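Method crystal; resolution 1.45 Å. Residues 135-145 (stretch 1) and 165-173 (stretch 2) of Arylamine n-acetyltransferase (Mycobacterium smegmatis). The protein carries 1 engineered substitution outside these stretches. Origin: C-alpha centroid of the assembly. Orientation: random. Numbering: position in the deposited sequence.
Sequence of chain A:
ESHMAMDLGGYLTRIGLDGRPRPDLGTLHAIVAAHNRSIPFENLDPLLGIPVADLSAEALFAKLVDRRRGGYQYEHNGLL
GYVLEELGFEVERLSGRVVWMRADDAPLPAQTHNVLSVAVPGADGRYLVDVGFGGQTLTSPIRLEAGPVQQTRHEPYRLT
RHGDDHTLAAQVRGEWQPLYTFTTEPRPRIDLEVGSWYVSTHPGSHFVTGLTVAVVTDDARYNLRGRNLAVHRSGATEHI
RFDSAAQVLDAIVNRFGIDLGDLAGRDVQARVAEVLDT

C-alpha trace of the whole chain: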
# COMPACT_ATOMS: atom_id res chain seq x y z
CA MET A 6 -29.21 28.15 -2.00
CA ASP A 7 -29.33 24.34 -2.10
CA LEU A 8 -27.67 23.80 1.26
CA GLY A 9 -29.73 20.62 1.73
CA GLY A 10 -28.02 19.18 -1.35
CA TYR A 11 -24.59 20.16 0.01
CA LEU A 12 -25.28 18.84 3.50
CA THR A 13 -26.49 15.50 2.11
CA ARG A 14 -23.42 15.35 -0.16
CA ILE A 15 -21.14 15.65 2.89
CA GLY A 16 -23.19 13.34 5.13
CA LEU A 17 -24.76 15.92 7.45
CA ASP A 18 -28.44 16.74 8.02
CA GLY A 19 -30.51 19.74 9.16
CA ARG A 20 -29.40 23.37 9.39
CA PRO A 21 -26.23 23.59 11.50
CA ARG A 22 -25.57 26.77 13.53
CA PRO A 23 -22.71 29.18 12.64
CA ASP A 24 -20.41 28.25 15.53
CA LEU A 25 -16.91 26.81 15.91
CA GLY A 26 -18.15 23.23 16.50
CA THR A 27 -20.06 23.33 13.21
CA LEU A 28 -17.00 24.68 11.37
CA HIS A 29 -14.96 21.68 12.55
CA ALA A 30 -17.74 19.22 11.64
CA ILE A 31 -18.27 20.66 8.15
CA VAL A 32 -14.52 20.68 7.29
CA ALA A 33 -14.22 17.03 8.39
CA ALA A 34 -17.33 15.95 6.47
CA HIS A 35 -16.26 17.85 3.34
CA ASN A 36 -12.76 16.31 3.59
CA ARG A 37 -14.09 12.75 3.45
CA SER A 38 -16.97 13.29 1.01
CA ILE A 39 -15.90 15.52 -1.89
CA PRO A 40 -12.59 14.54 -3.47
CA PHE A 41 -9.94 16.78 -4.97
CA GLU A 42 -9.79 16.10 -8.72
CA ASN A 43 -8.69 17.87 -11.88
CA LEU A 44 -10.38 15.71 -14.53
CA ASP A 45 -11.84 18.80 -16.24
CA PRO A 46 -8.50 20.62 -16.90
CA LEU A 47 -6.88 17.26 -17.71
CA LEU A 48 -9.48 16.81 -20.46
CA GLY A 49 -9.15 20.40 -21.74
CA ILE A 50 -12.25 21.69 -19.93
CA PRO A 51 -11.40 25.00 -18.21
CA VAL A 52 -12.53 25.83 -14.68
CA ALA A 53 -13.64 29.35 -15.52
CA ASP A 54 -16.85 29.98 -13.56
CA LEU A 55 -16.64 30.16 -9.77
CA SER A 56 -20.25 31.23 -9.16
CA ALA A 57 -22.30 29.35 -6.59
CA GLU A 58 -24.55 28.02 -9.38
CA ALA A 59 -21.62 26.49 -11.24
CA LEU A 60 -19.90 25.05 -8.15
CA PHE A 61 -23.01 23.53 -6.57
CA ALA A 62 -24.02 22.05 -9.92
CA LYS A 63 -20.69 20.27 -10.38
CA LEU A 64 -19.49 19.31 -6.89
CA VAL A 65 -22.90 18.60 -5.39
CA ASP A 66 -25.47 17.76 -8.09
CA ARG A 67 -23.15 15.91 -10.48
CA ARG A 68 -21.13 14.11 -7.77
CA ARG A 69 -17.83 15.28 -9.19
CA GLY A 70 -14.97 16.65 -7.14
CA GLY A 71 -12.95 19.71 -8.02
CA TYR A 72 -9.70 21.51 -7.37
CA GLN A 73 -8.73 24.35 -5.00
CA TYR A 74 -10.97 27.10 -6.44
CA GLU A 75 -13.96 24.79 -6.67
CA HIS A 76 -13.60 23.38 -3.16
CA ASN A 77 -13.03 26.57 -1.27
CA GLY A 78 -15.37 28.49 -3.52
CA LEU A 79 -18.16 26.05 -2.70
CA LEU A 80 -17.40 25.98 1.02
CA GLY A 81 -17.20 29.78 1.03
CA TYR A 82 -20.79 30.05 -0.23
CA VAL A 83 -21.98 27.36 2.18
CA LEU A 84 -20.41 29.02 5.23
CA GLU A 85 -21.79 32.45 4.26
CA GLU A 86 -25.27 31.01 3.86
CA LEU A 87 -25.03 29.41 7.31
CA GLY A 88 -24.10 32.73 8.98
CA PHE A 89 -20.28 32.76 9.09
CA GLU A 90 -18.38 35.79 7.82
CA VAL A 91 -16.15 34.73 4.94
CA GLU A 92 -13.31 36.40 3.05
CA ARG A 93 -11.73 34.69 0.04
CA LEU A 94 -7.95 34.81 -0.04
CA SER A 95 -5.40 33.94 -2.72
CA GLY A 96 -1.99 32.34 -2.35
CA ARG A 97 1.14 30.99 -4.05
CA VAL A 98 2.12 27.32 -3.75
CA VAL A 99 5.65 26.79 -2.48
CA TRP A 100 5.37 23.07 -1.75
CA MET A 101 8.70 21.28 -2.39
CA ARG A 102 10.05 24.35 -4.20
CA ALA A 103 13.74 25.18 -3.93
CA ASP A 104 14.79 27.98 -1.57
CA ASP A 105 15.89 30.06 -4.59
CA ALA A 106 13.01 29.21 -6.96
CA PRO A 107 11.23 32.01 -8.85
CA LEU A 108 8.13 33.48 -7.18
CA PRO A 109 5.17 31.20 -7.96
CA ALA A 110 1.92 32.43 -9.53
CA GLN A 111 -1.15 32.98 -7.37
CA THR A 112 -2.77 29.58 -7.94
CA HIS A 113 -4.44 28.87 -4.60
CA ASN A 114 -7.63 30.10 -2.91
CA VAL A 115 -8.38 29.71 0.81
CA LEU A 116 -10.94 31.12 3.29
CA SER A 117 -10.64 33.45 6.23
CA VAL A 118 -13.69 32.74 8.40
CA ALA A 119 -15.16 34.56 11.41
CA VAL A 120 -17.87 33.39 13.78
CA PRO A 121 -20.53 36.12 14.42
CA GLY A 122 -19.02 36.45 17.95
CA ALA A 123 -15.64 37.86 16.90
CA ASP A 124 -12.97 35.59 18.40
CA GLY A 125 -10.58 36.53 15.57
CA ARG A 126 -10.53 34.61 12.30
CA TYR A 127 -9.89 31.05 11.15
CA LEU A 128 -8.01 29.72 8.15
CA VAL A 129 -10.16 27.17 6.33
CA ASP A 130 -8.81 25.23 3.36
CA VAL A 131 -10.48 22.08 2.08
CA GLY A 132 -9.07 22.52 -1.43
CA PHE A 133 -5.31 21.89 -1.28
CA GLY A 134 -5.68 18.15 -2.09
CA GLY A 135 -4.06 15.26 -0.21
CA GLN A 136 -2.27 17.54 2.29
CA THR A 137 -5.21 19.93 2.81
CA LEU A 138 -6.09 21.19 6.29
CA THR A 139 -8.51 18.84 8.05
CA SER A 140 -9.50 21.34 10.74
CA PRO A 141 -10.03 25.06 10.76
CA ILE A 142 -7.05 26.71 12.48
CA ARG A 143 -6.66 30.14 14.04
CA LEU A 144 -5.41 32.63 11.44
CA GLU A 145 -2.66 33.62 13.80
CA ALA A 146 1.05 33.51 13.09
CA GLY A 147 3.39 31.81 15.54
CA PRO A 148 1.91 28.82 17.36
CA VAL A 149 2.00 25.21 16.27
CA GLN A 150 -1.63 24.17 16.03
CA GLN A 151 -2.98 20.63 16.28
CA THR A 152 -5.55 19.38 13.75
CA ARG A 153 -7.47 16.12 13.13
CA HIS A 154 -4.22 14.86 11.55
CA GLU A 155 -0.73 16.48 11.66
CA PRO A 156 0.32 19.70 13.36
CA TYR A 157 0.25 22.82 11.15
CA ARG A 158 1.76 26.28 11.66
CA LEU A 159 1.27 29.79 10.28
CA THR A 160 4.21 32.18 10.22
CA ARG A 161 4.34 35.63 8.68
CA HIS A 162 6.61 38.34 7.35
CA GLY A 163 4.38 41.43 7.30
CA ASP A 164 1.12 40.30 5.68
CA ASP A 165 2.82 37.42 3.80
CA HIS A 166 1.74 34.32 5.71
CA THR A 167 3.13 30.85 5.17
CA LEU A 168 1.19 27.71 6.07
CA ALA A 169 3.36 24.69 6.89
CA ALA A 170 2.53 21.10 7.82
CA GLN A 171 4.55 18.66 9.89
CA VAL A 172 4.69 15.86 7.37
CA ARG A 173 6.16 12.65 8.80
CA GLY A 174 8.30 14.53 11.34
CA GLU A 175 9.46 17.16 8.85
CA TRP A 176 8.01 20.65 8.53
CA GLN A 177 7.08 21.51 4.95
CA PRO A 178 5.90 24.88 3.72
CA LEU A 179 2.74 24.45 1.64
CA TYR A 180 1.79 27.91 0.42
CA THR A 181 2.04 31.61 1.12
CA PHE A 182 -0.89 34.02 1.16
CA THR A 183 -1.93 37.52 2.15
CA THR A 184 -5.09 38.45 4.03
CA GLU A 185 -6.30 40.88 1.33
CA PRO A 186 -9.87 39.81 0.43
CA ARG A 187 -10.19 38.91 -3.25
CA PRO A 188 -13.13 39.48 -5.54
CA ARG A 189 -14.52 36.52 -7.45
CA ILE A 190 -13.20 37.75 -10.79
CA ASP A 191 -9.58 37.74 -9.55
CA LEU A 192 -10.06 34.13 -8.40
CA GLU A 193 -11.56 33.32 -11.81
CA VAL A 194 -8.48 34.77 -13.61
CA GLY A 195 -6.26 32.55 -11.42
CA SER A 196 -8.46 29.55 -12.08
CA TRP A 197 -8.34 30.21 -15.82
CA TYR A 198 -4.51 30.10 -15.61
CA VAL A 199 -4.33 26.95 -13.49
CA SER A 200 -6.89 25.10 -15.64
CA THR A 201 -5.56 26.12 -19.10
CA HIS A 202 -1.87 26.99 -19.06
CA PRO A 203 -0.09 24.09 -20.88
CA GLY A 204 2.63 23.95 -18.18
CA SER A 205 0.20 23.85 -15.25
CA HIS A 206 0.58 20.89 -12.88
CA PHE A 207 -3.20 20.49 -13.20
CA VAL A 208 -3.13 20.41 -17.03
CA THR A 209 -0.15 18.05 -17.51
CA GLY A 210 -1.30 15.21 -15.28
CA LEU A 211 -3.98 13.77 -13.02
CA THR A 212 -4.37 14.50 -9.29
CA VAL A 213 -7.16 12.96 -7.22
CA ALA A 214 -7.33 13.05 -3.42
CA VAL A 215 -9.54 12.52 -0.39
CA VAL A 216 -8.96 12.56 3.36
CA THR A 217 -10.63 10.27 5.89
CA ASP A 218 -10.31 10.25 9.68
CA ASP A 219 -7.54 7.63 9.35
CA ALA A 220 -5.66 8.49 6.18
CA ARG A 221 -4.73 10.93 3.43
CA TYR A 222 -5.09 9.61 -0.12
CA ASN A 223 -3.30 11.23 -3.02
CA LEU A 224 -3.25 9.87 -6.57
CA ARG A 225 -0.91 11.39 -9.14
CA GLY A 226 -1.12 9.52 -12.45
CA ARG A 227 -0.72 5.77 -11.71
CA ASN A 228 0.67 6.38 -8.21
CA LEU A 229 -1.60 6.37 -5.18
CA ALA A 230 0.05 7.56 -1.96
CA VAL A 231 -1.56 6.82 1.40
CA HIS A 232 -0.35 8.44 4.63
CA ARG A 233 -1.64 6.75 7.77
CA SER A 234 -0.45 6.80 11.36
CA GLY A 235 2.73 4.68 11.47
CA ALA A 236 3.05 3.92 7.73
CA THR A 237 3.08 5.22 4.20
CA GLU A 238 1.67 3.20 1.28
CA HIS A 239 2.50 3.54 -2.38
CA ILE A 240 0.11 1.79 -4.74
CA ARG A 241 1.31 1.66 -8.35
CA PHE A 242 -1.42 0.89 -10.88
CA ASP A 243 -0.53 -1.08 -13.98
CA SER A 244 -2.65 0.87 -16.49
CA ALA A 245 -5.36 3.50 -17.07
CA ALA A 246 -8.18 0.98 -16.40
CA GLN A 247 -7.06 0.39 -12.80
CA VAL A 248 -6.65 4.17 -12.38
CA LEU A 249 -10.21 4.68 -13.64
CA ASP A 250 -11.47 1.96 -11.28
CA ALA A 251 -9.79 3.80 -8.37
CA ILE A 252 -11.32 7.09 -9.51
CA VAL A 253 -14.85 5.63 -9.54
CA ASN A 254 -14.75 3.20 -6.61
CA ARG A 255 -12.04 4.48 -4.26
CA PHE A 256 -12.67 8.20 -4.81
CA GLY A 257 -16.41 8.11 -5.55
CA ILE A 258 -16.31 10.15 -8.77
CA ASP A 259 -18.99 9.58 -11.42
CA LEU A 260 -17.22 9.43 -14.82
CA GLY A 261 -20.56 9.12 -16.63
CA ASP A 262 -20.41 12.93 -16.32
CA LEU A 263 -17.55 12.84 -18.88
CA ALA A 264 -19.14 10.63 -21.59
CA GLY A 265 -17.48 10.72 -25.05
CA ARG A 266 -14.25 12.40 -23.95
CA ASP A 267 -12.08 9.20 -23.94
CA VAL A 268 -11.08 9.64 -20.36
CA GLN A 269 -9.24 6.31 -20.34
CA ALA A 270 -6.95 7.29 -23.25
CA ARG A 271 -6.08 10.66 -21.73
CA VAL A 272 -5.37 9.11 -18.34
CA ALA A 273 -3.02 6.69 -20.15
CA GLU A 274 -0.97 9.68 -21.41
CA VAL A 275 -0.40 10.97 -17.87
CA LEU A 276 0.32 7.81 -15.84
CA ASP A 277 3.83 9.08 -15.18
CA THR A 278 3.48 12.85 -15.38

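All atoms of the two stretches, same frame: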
# COMPACT_ATOMS: atom_id res chain seq x y z
N GLY A 135 -4.41 16.27 -1.21
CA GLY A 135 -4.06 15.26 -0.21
C GLY A 135 -3.54 15.79 1.12
O GLY A 135 -3.77 15.17 2.16
N GLN A 136 -2.84 16.93 1.09
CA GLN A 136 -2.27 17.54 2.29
C GLN A 136 -3.10 18.73 2.80
O GLN A 136 -2.60 19.55 3.57
CB GLN A 136 -0.80 17.94 2.05
CG GLN A 136 0.02 18.18 3.32
CD GLN A 136 0.04 16.99 4.27
OE1 GLN A 136 -0.45 17.07 5.42
NE2 GLN A 136 0.57 15.89 3.80
N THR A 137 -4.36 18.80 2.39
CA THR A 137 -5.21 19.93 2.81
C THR A 137 -5.47 19.90 4.31
O THR A 137 -5.50 18.82 4.94
CB THR A 137 -6.55 19.95 2.05
OG1 THR A 137 -7.06 21.29 2.02
CG2 THR A 137 -7.57 18.98 2.67
N LEU A 138 -5.67 21.09 4.89
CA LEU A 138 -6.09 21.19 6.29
C LEU A 138 -7.37 20.41 6.57
O LEU A 138 -8.32 20.49 5.80
CB LEU A 138 -6.33 22.64 6.69
CG LEU A 138 -5.13 23.45 7.19
CD1 LEU A 138 -5.49 24.92 7.28
CD2 LEU A 138 -4.67 22.96 8.56
N THR A 139 -7.36 19.66 7.67
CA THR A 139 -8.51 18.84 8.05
C THR A 139 -9.24 19.38 9.27
O THR A 139 -10.19 18.76 9.77
CB THR A 139 -8.08 17.39 8.29
OG1 THR A 139 -7.15 17.34 9.38
CG2 THR A 139 -7.45 16.80 6.99
N SER A 140 -8.81 20.56 9.72
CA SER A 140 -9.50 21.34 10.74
C SER A 140 -9.39 22.79 10.33
O SER A 140 -8.45 23.16 9.64
CB SER A 140 -8.80 21.23 12.11
OG SER A 140 -8.66 19.89 12.53
N PRO A 141 -10.32 23.64 10.80
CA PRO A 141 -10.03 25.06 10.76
C PRO A 141 -8.93 25.34 11.78
O PRO A 141 -8.87 24.67 12.81
CB PRO A 141 -11.35 25.70 11.23
CG PRO A 141 -12.01 24.68 12.05
CD PRO A 141 -11.61 23.35 11.46
N ILE A 142 -8.05 26.30 11.49
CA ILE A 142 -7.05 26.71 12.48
C ILE A 142 -7.15 28.21 12.68
O ILE A 142 -7.71 28.91 11.84
CB ILE A 142 -5.59 26.28 12.12
CG1 ILE A 142 -5.08 27.03 10.87
CG2 ILE A 142 -5.49 24.76 11.95
CD1 ILE A 142 -3.61 26.79 10.56
N ARG A 143 -6.64 28.70 13.80
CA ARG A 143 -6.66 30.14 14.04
C ARG A 143 -5.75 30.83 13.05
O ARG A 143 -4.62 30.43 12.85
CB ARG A 143 -6.26 30.48 15.49
CG ARG A 143 -7.15 29.84 16.54
CD ARG A 143 -6.92 30.44 17.92
NE ARG A 143 -5.49 30.55 18.23
CZ ARG A 143 -4.73 29.53 18.62
NH1 ARG A 143 -5.24 28.31 18.75
NH2 ARG A 143 -3.44 29.73 18.87
N LEU A 144 -6.24 31.87 12.38
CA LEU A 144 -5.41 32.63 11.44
C LEU A 144 -4.56 33.58 12.31
O LEU A 144 -4.86 34.77 12.49
CB LEU A 144 -6.30 33.37 10.41
CG LEU A 144 -5.61 33.93 9.17
CD1 LEU A 144 -4.18 33.39 9.04
CD2 LEU A 144 -6.40 33.59 7.91
N GLU A 145 -3.54 33.00 12.85
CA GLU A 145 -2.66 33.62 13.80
C GLU A 145 -1.26 33.07 13.60
O GLU A 145 -1.04 31.86 13.70
CB GLU A 145 -3.18 33.35 15.21
CG GLU A 145 -2.39 33.98 16.34
CD GLU A 145 -2.62 33.31 17.70
OE1 GLU A 145 -1.79 33.53 18.61
OE2 GLU A 145 -3.63 32.58 17.83
N ASP A 165 2.55 38.68 4.50
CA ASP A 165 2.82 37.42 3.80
C ASP A 165 2.89 36.25 4.78
O ASP A 165 3.89 36.06 5.48
CB ASP A 165 4.13 37.50 3.01
CG ASP A 165 3.90 37.84 1.55
OD1 ASP A 165 3.05 38.71 1.24
OD2 ASP A 165 4.59 37.23 0.69
N HIS A 166 1.81 35.49 4.84
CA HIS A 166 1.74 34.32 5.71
C HIS A 166 2.21 33.09 4.96
O HIS A 166 2.04 32.99 3.74
CB HIS A 166 0.30 34.07 6.18
CG HIS A 166 -0.28 35.19 6.99
ND1 HIS A 166 -0.63 35.06 8.31
CD2 HIS A 166 -0.59 36.46 6.63
CE1 HIS A 166 -1.12 36.20 8.74
NE2 HIS A 166 -1.11 37.07 7.75
N THR A 167 2.81 32.17 5.70
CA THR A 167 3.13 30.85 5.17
C THR A 167 2.45 29.80 6.02
O THR A 167 2.59 29.81 7.23
CB THR A 167 4.65 30.59 5.17
OG1 THR A 167 5.31 31.54 4.34
CG2 THR A 167 4.96 29.19 4.67
N LEU A 168 1.70 28.90 5.38
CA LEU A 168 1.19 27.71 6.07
C LEU A 168 2.14 26.54 5.85
O LEU A 168 2.50 26.24 4.70
CB LEU A 168 -0.19 27.33 5.53
CG LEU A 168 -0.81 26.11 6.22
CD1 LEU A 168 -1.18 26.45 7.66
CD2 LEU A 168 -2.03 25.61 5.45
N ALA A 169 2.54 25.89 6.95
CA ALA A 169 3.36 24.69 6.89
C ALA A 169 2.67 23.54 7.60
O ALA A 169 1.84 23.74 8.49
CB ALA A 169 4.73 24.93 7.51
N ALA A 170 3.03 22.33 7.20
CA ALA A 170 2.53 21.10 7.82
C ALA A 170 3.70 20.25 8.27
O ALA A 170 4.75 20.20 7.60
CB ALA A 170 1.69 20.31 6.85
N GLN A 171 3.54 19.59 9.41
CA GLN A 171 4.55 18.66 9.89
C GLN A 171 4.24 17.33 9.25
O GLN A 171 3.36 16.58 9.69
CB GLN A 171 4.53 18.56 11.42
CG GLN A 171 5.73 17.81 11.97
CD GLN A 171 5.60 17.62 13.46
OE1 GLN A 171 5.70 18.58 14.22
NE2 GLN A 171 5.37 16.39 13.87
N VAL A 172 4.95 17.06 8.16
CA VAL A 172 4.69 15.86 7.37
C VAL A 172 5.74 14.81 7.72
O VAL A 172 6.93 14.97 7.41
CB VAL A 172 4.71 16.16 5.86
CG1 VAL A 172 4.42 14.89 5.06
CG2 VAL A 172 3.72 17.27 5.50
N ARG A 173 5.29 13.75 8.38
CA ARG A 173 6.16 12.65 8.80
C ARG A 173 7.42 13.13 9.53
O ARG A 173 8.55 12.73 9.20
CB ARG A 173 6.48 11.72 7.62
CG ARG A 173 5.27 11.47 6.73
CD ARG A 173 5.52 10.37 5.73
NE ARG A 173 5.02 9.11 6.25
CZ ARG A 173 5.77 8.16 6.79
NH1 ARG A 173 7.09 8.30 6.88
NH2 ARG A 173 5.18 7.05 7.23

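Stretch 2 is a continuous strand from D165 to V172, followed by R173, which has positive phi and psi. Stretch 1 is mostly loop, with a short strand at I142 and R143. The two backbones do not pair. No hydrogen bond of any kind crosses between them. Their closest CA atoms, Q136 CA and A170 CA, lie 8.1 Å apart, which leaves room for side chains between the two backbones. The contact is small, with 266 Å² buried over both sides.

The strand presents alternate residues to stretch 1. H166, L168, A170 and V172 all direct their CA-to-CB bonds toward it. T167 and A169 are out of reach, and Q171 points away. This is the usual two-residue repeat of an extended chain. Stretch 1 answers less regularly. Q136 and I142 point toward the strand. L138 and L144 start sideways, but their ends come nearer. The middle of the loop, T139 to P141, stays out of contact.

L168 is central to the apolar part and has the largest covered area, 53 Å². It takes two partners. L168 CD2 lies 4.0 Å from L138 CD1, and L168 CD1 lies 3.8 Å from I142 CD1. The two methyls of one leucine thus reach two residues that are four apart in sequence. These are van der Waals contacts between buried aliphatic groups.

Q136 covers the far end of the strand. Its side chain is extended at chi1 (t) and turns at chi2 (p). Its terminal amide packs near A170 and V172, whose small aliphatic side chains offer it no hydrogen-bonding group. The contact there is one of packing alone.

At the other end, L144 meets H166. L144 CD1 approaches the H166 ring obliquely. A methyl group cannot hydrogen-bond to the imidazole, so this too is a van der Waals contact. The chi2 of L144 is 12°, between the usual wells.

The salt bridge in these stretches lies within stretch 1. R143 is exposed and out of reach of stretch 2. It forms a salt bridge with E145, with R143 NE 2.8 Å from E145 OE2. R143 NH2 also donates to E145 OE2 at 3.0 Å, so one carboxylate oxygen accepts both bonds. A weak backbone bond from E145 N to R143 O, 2.8 Å, links the same two residues.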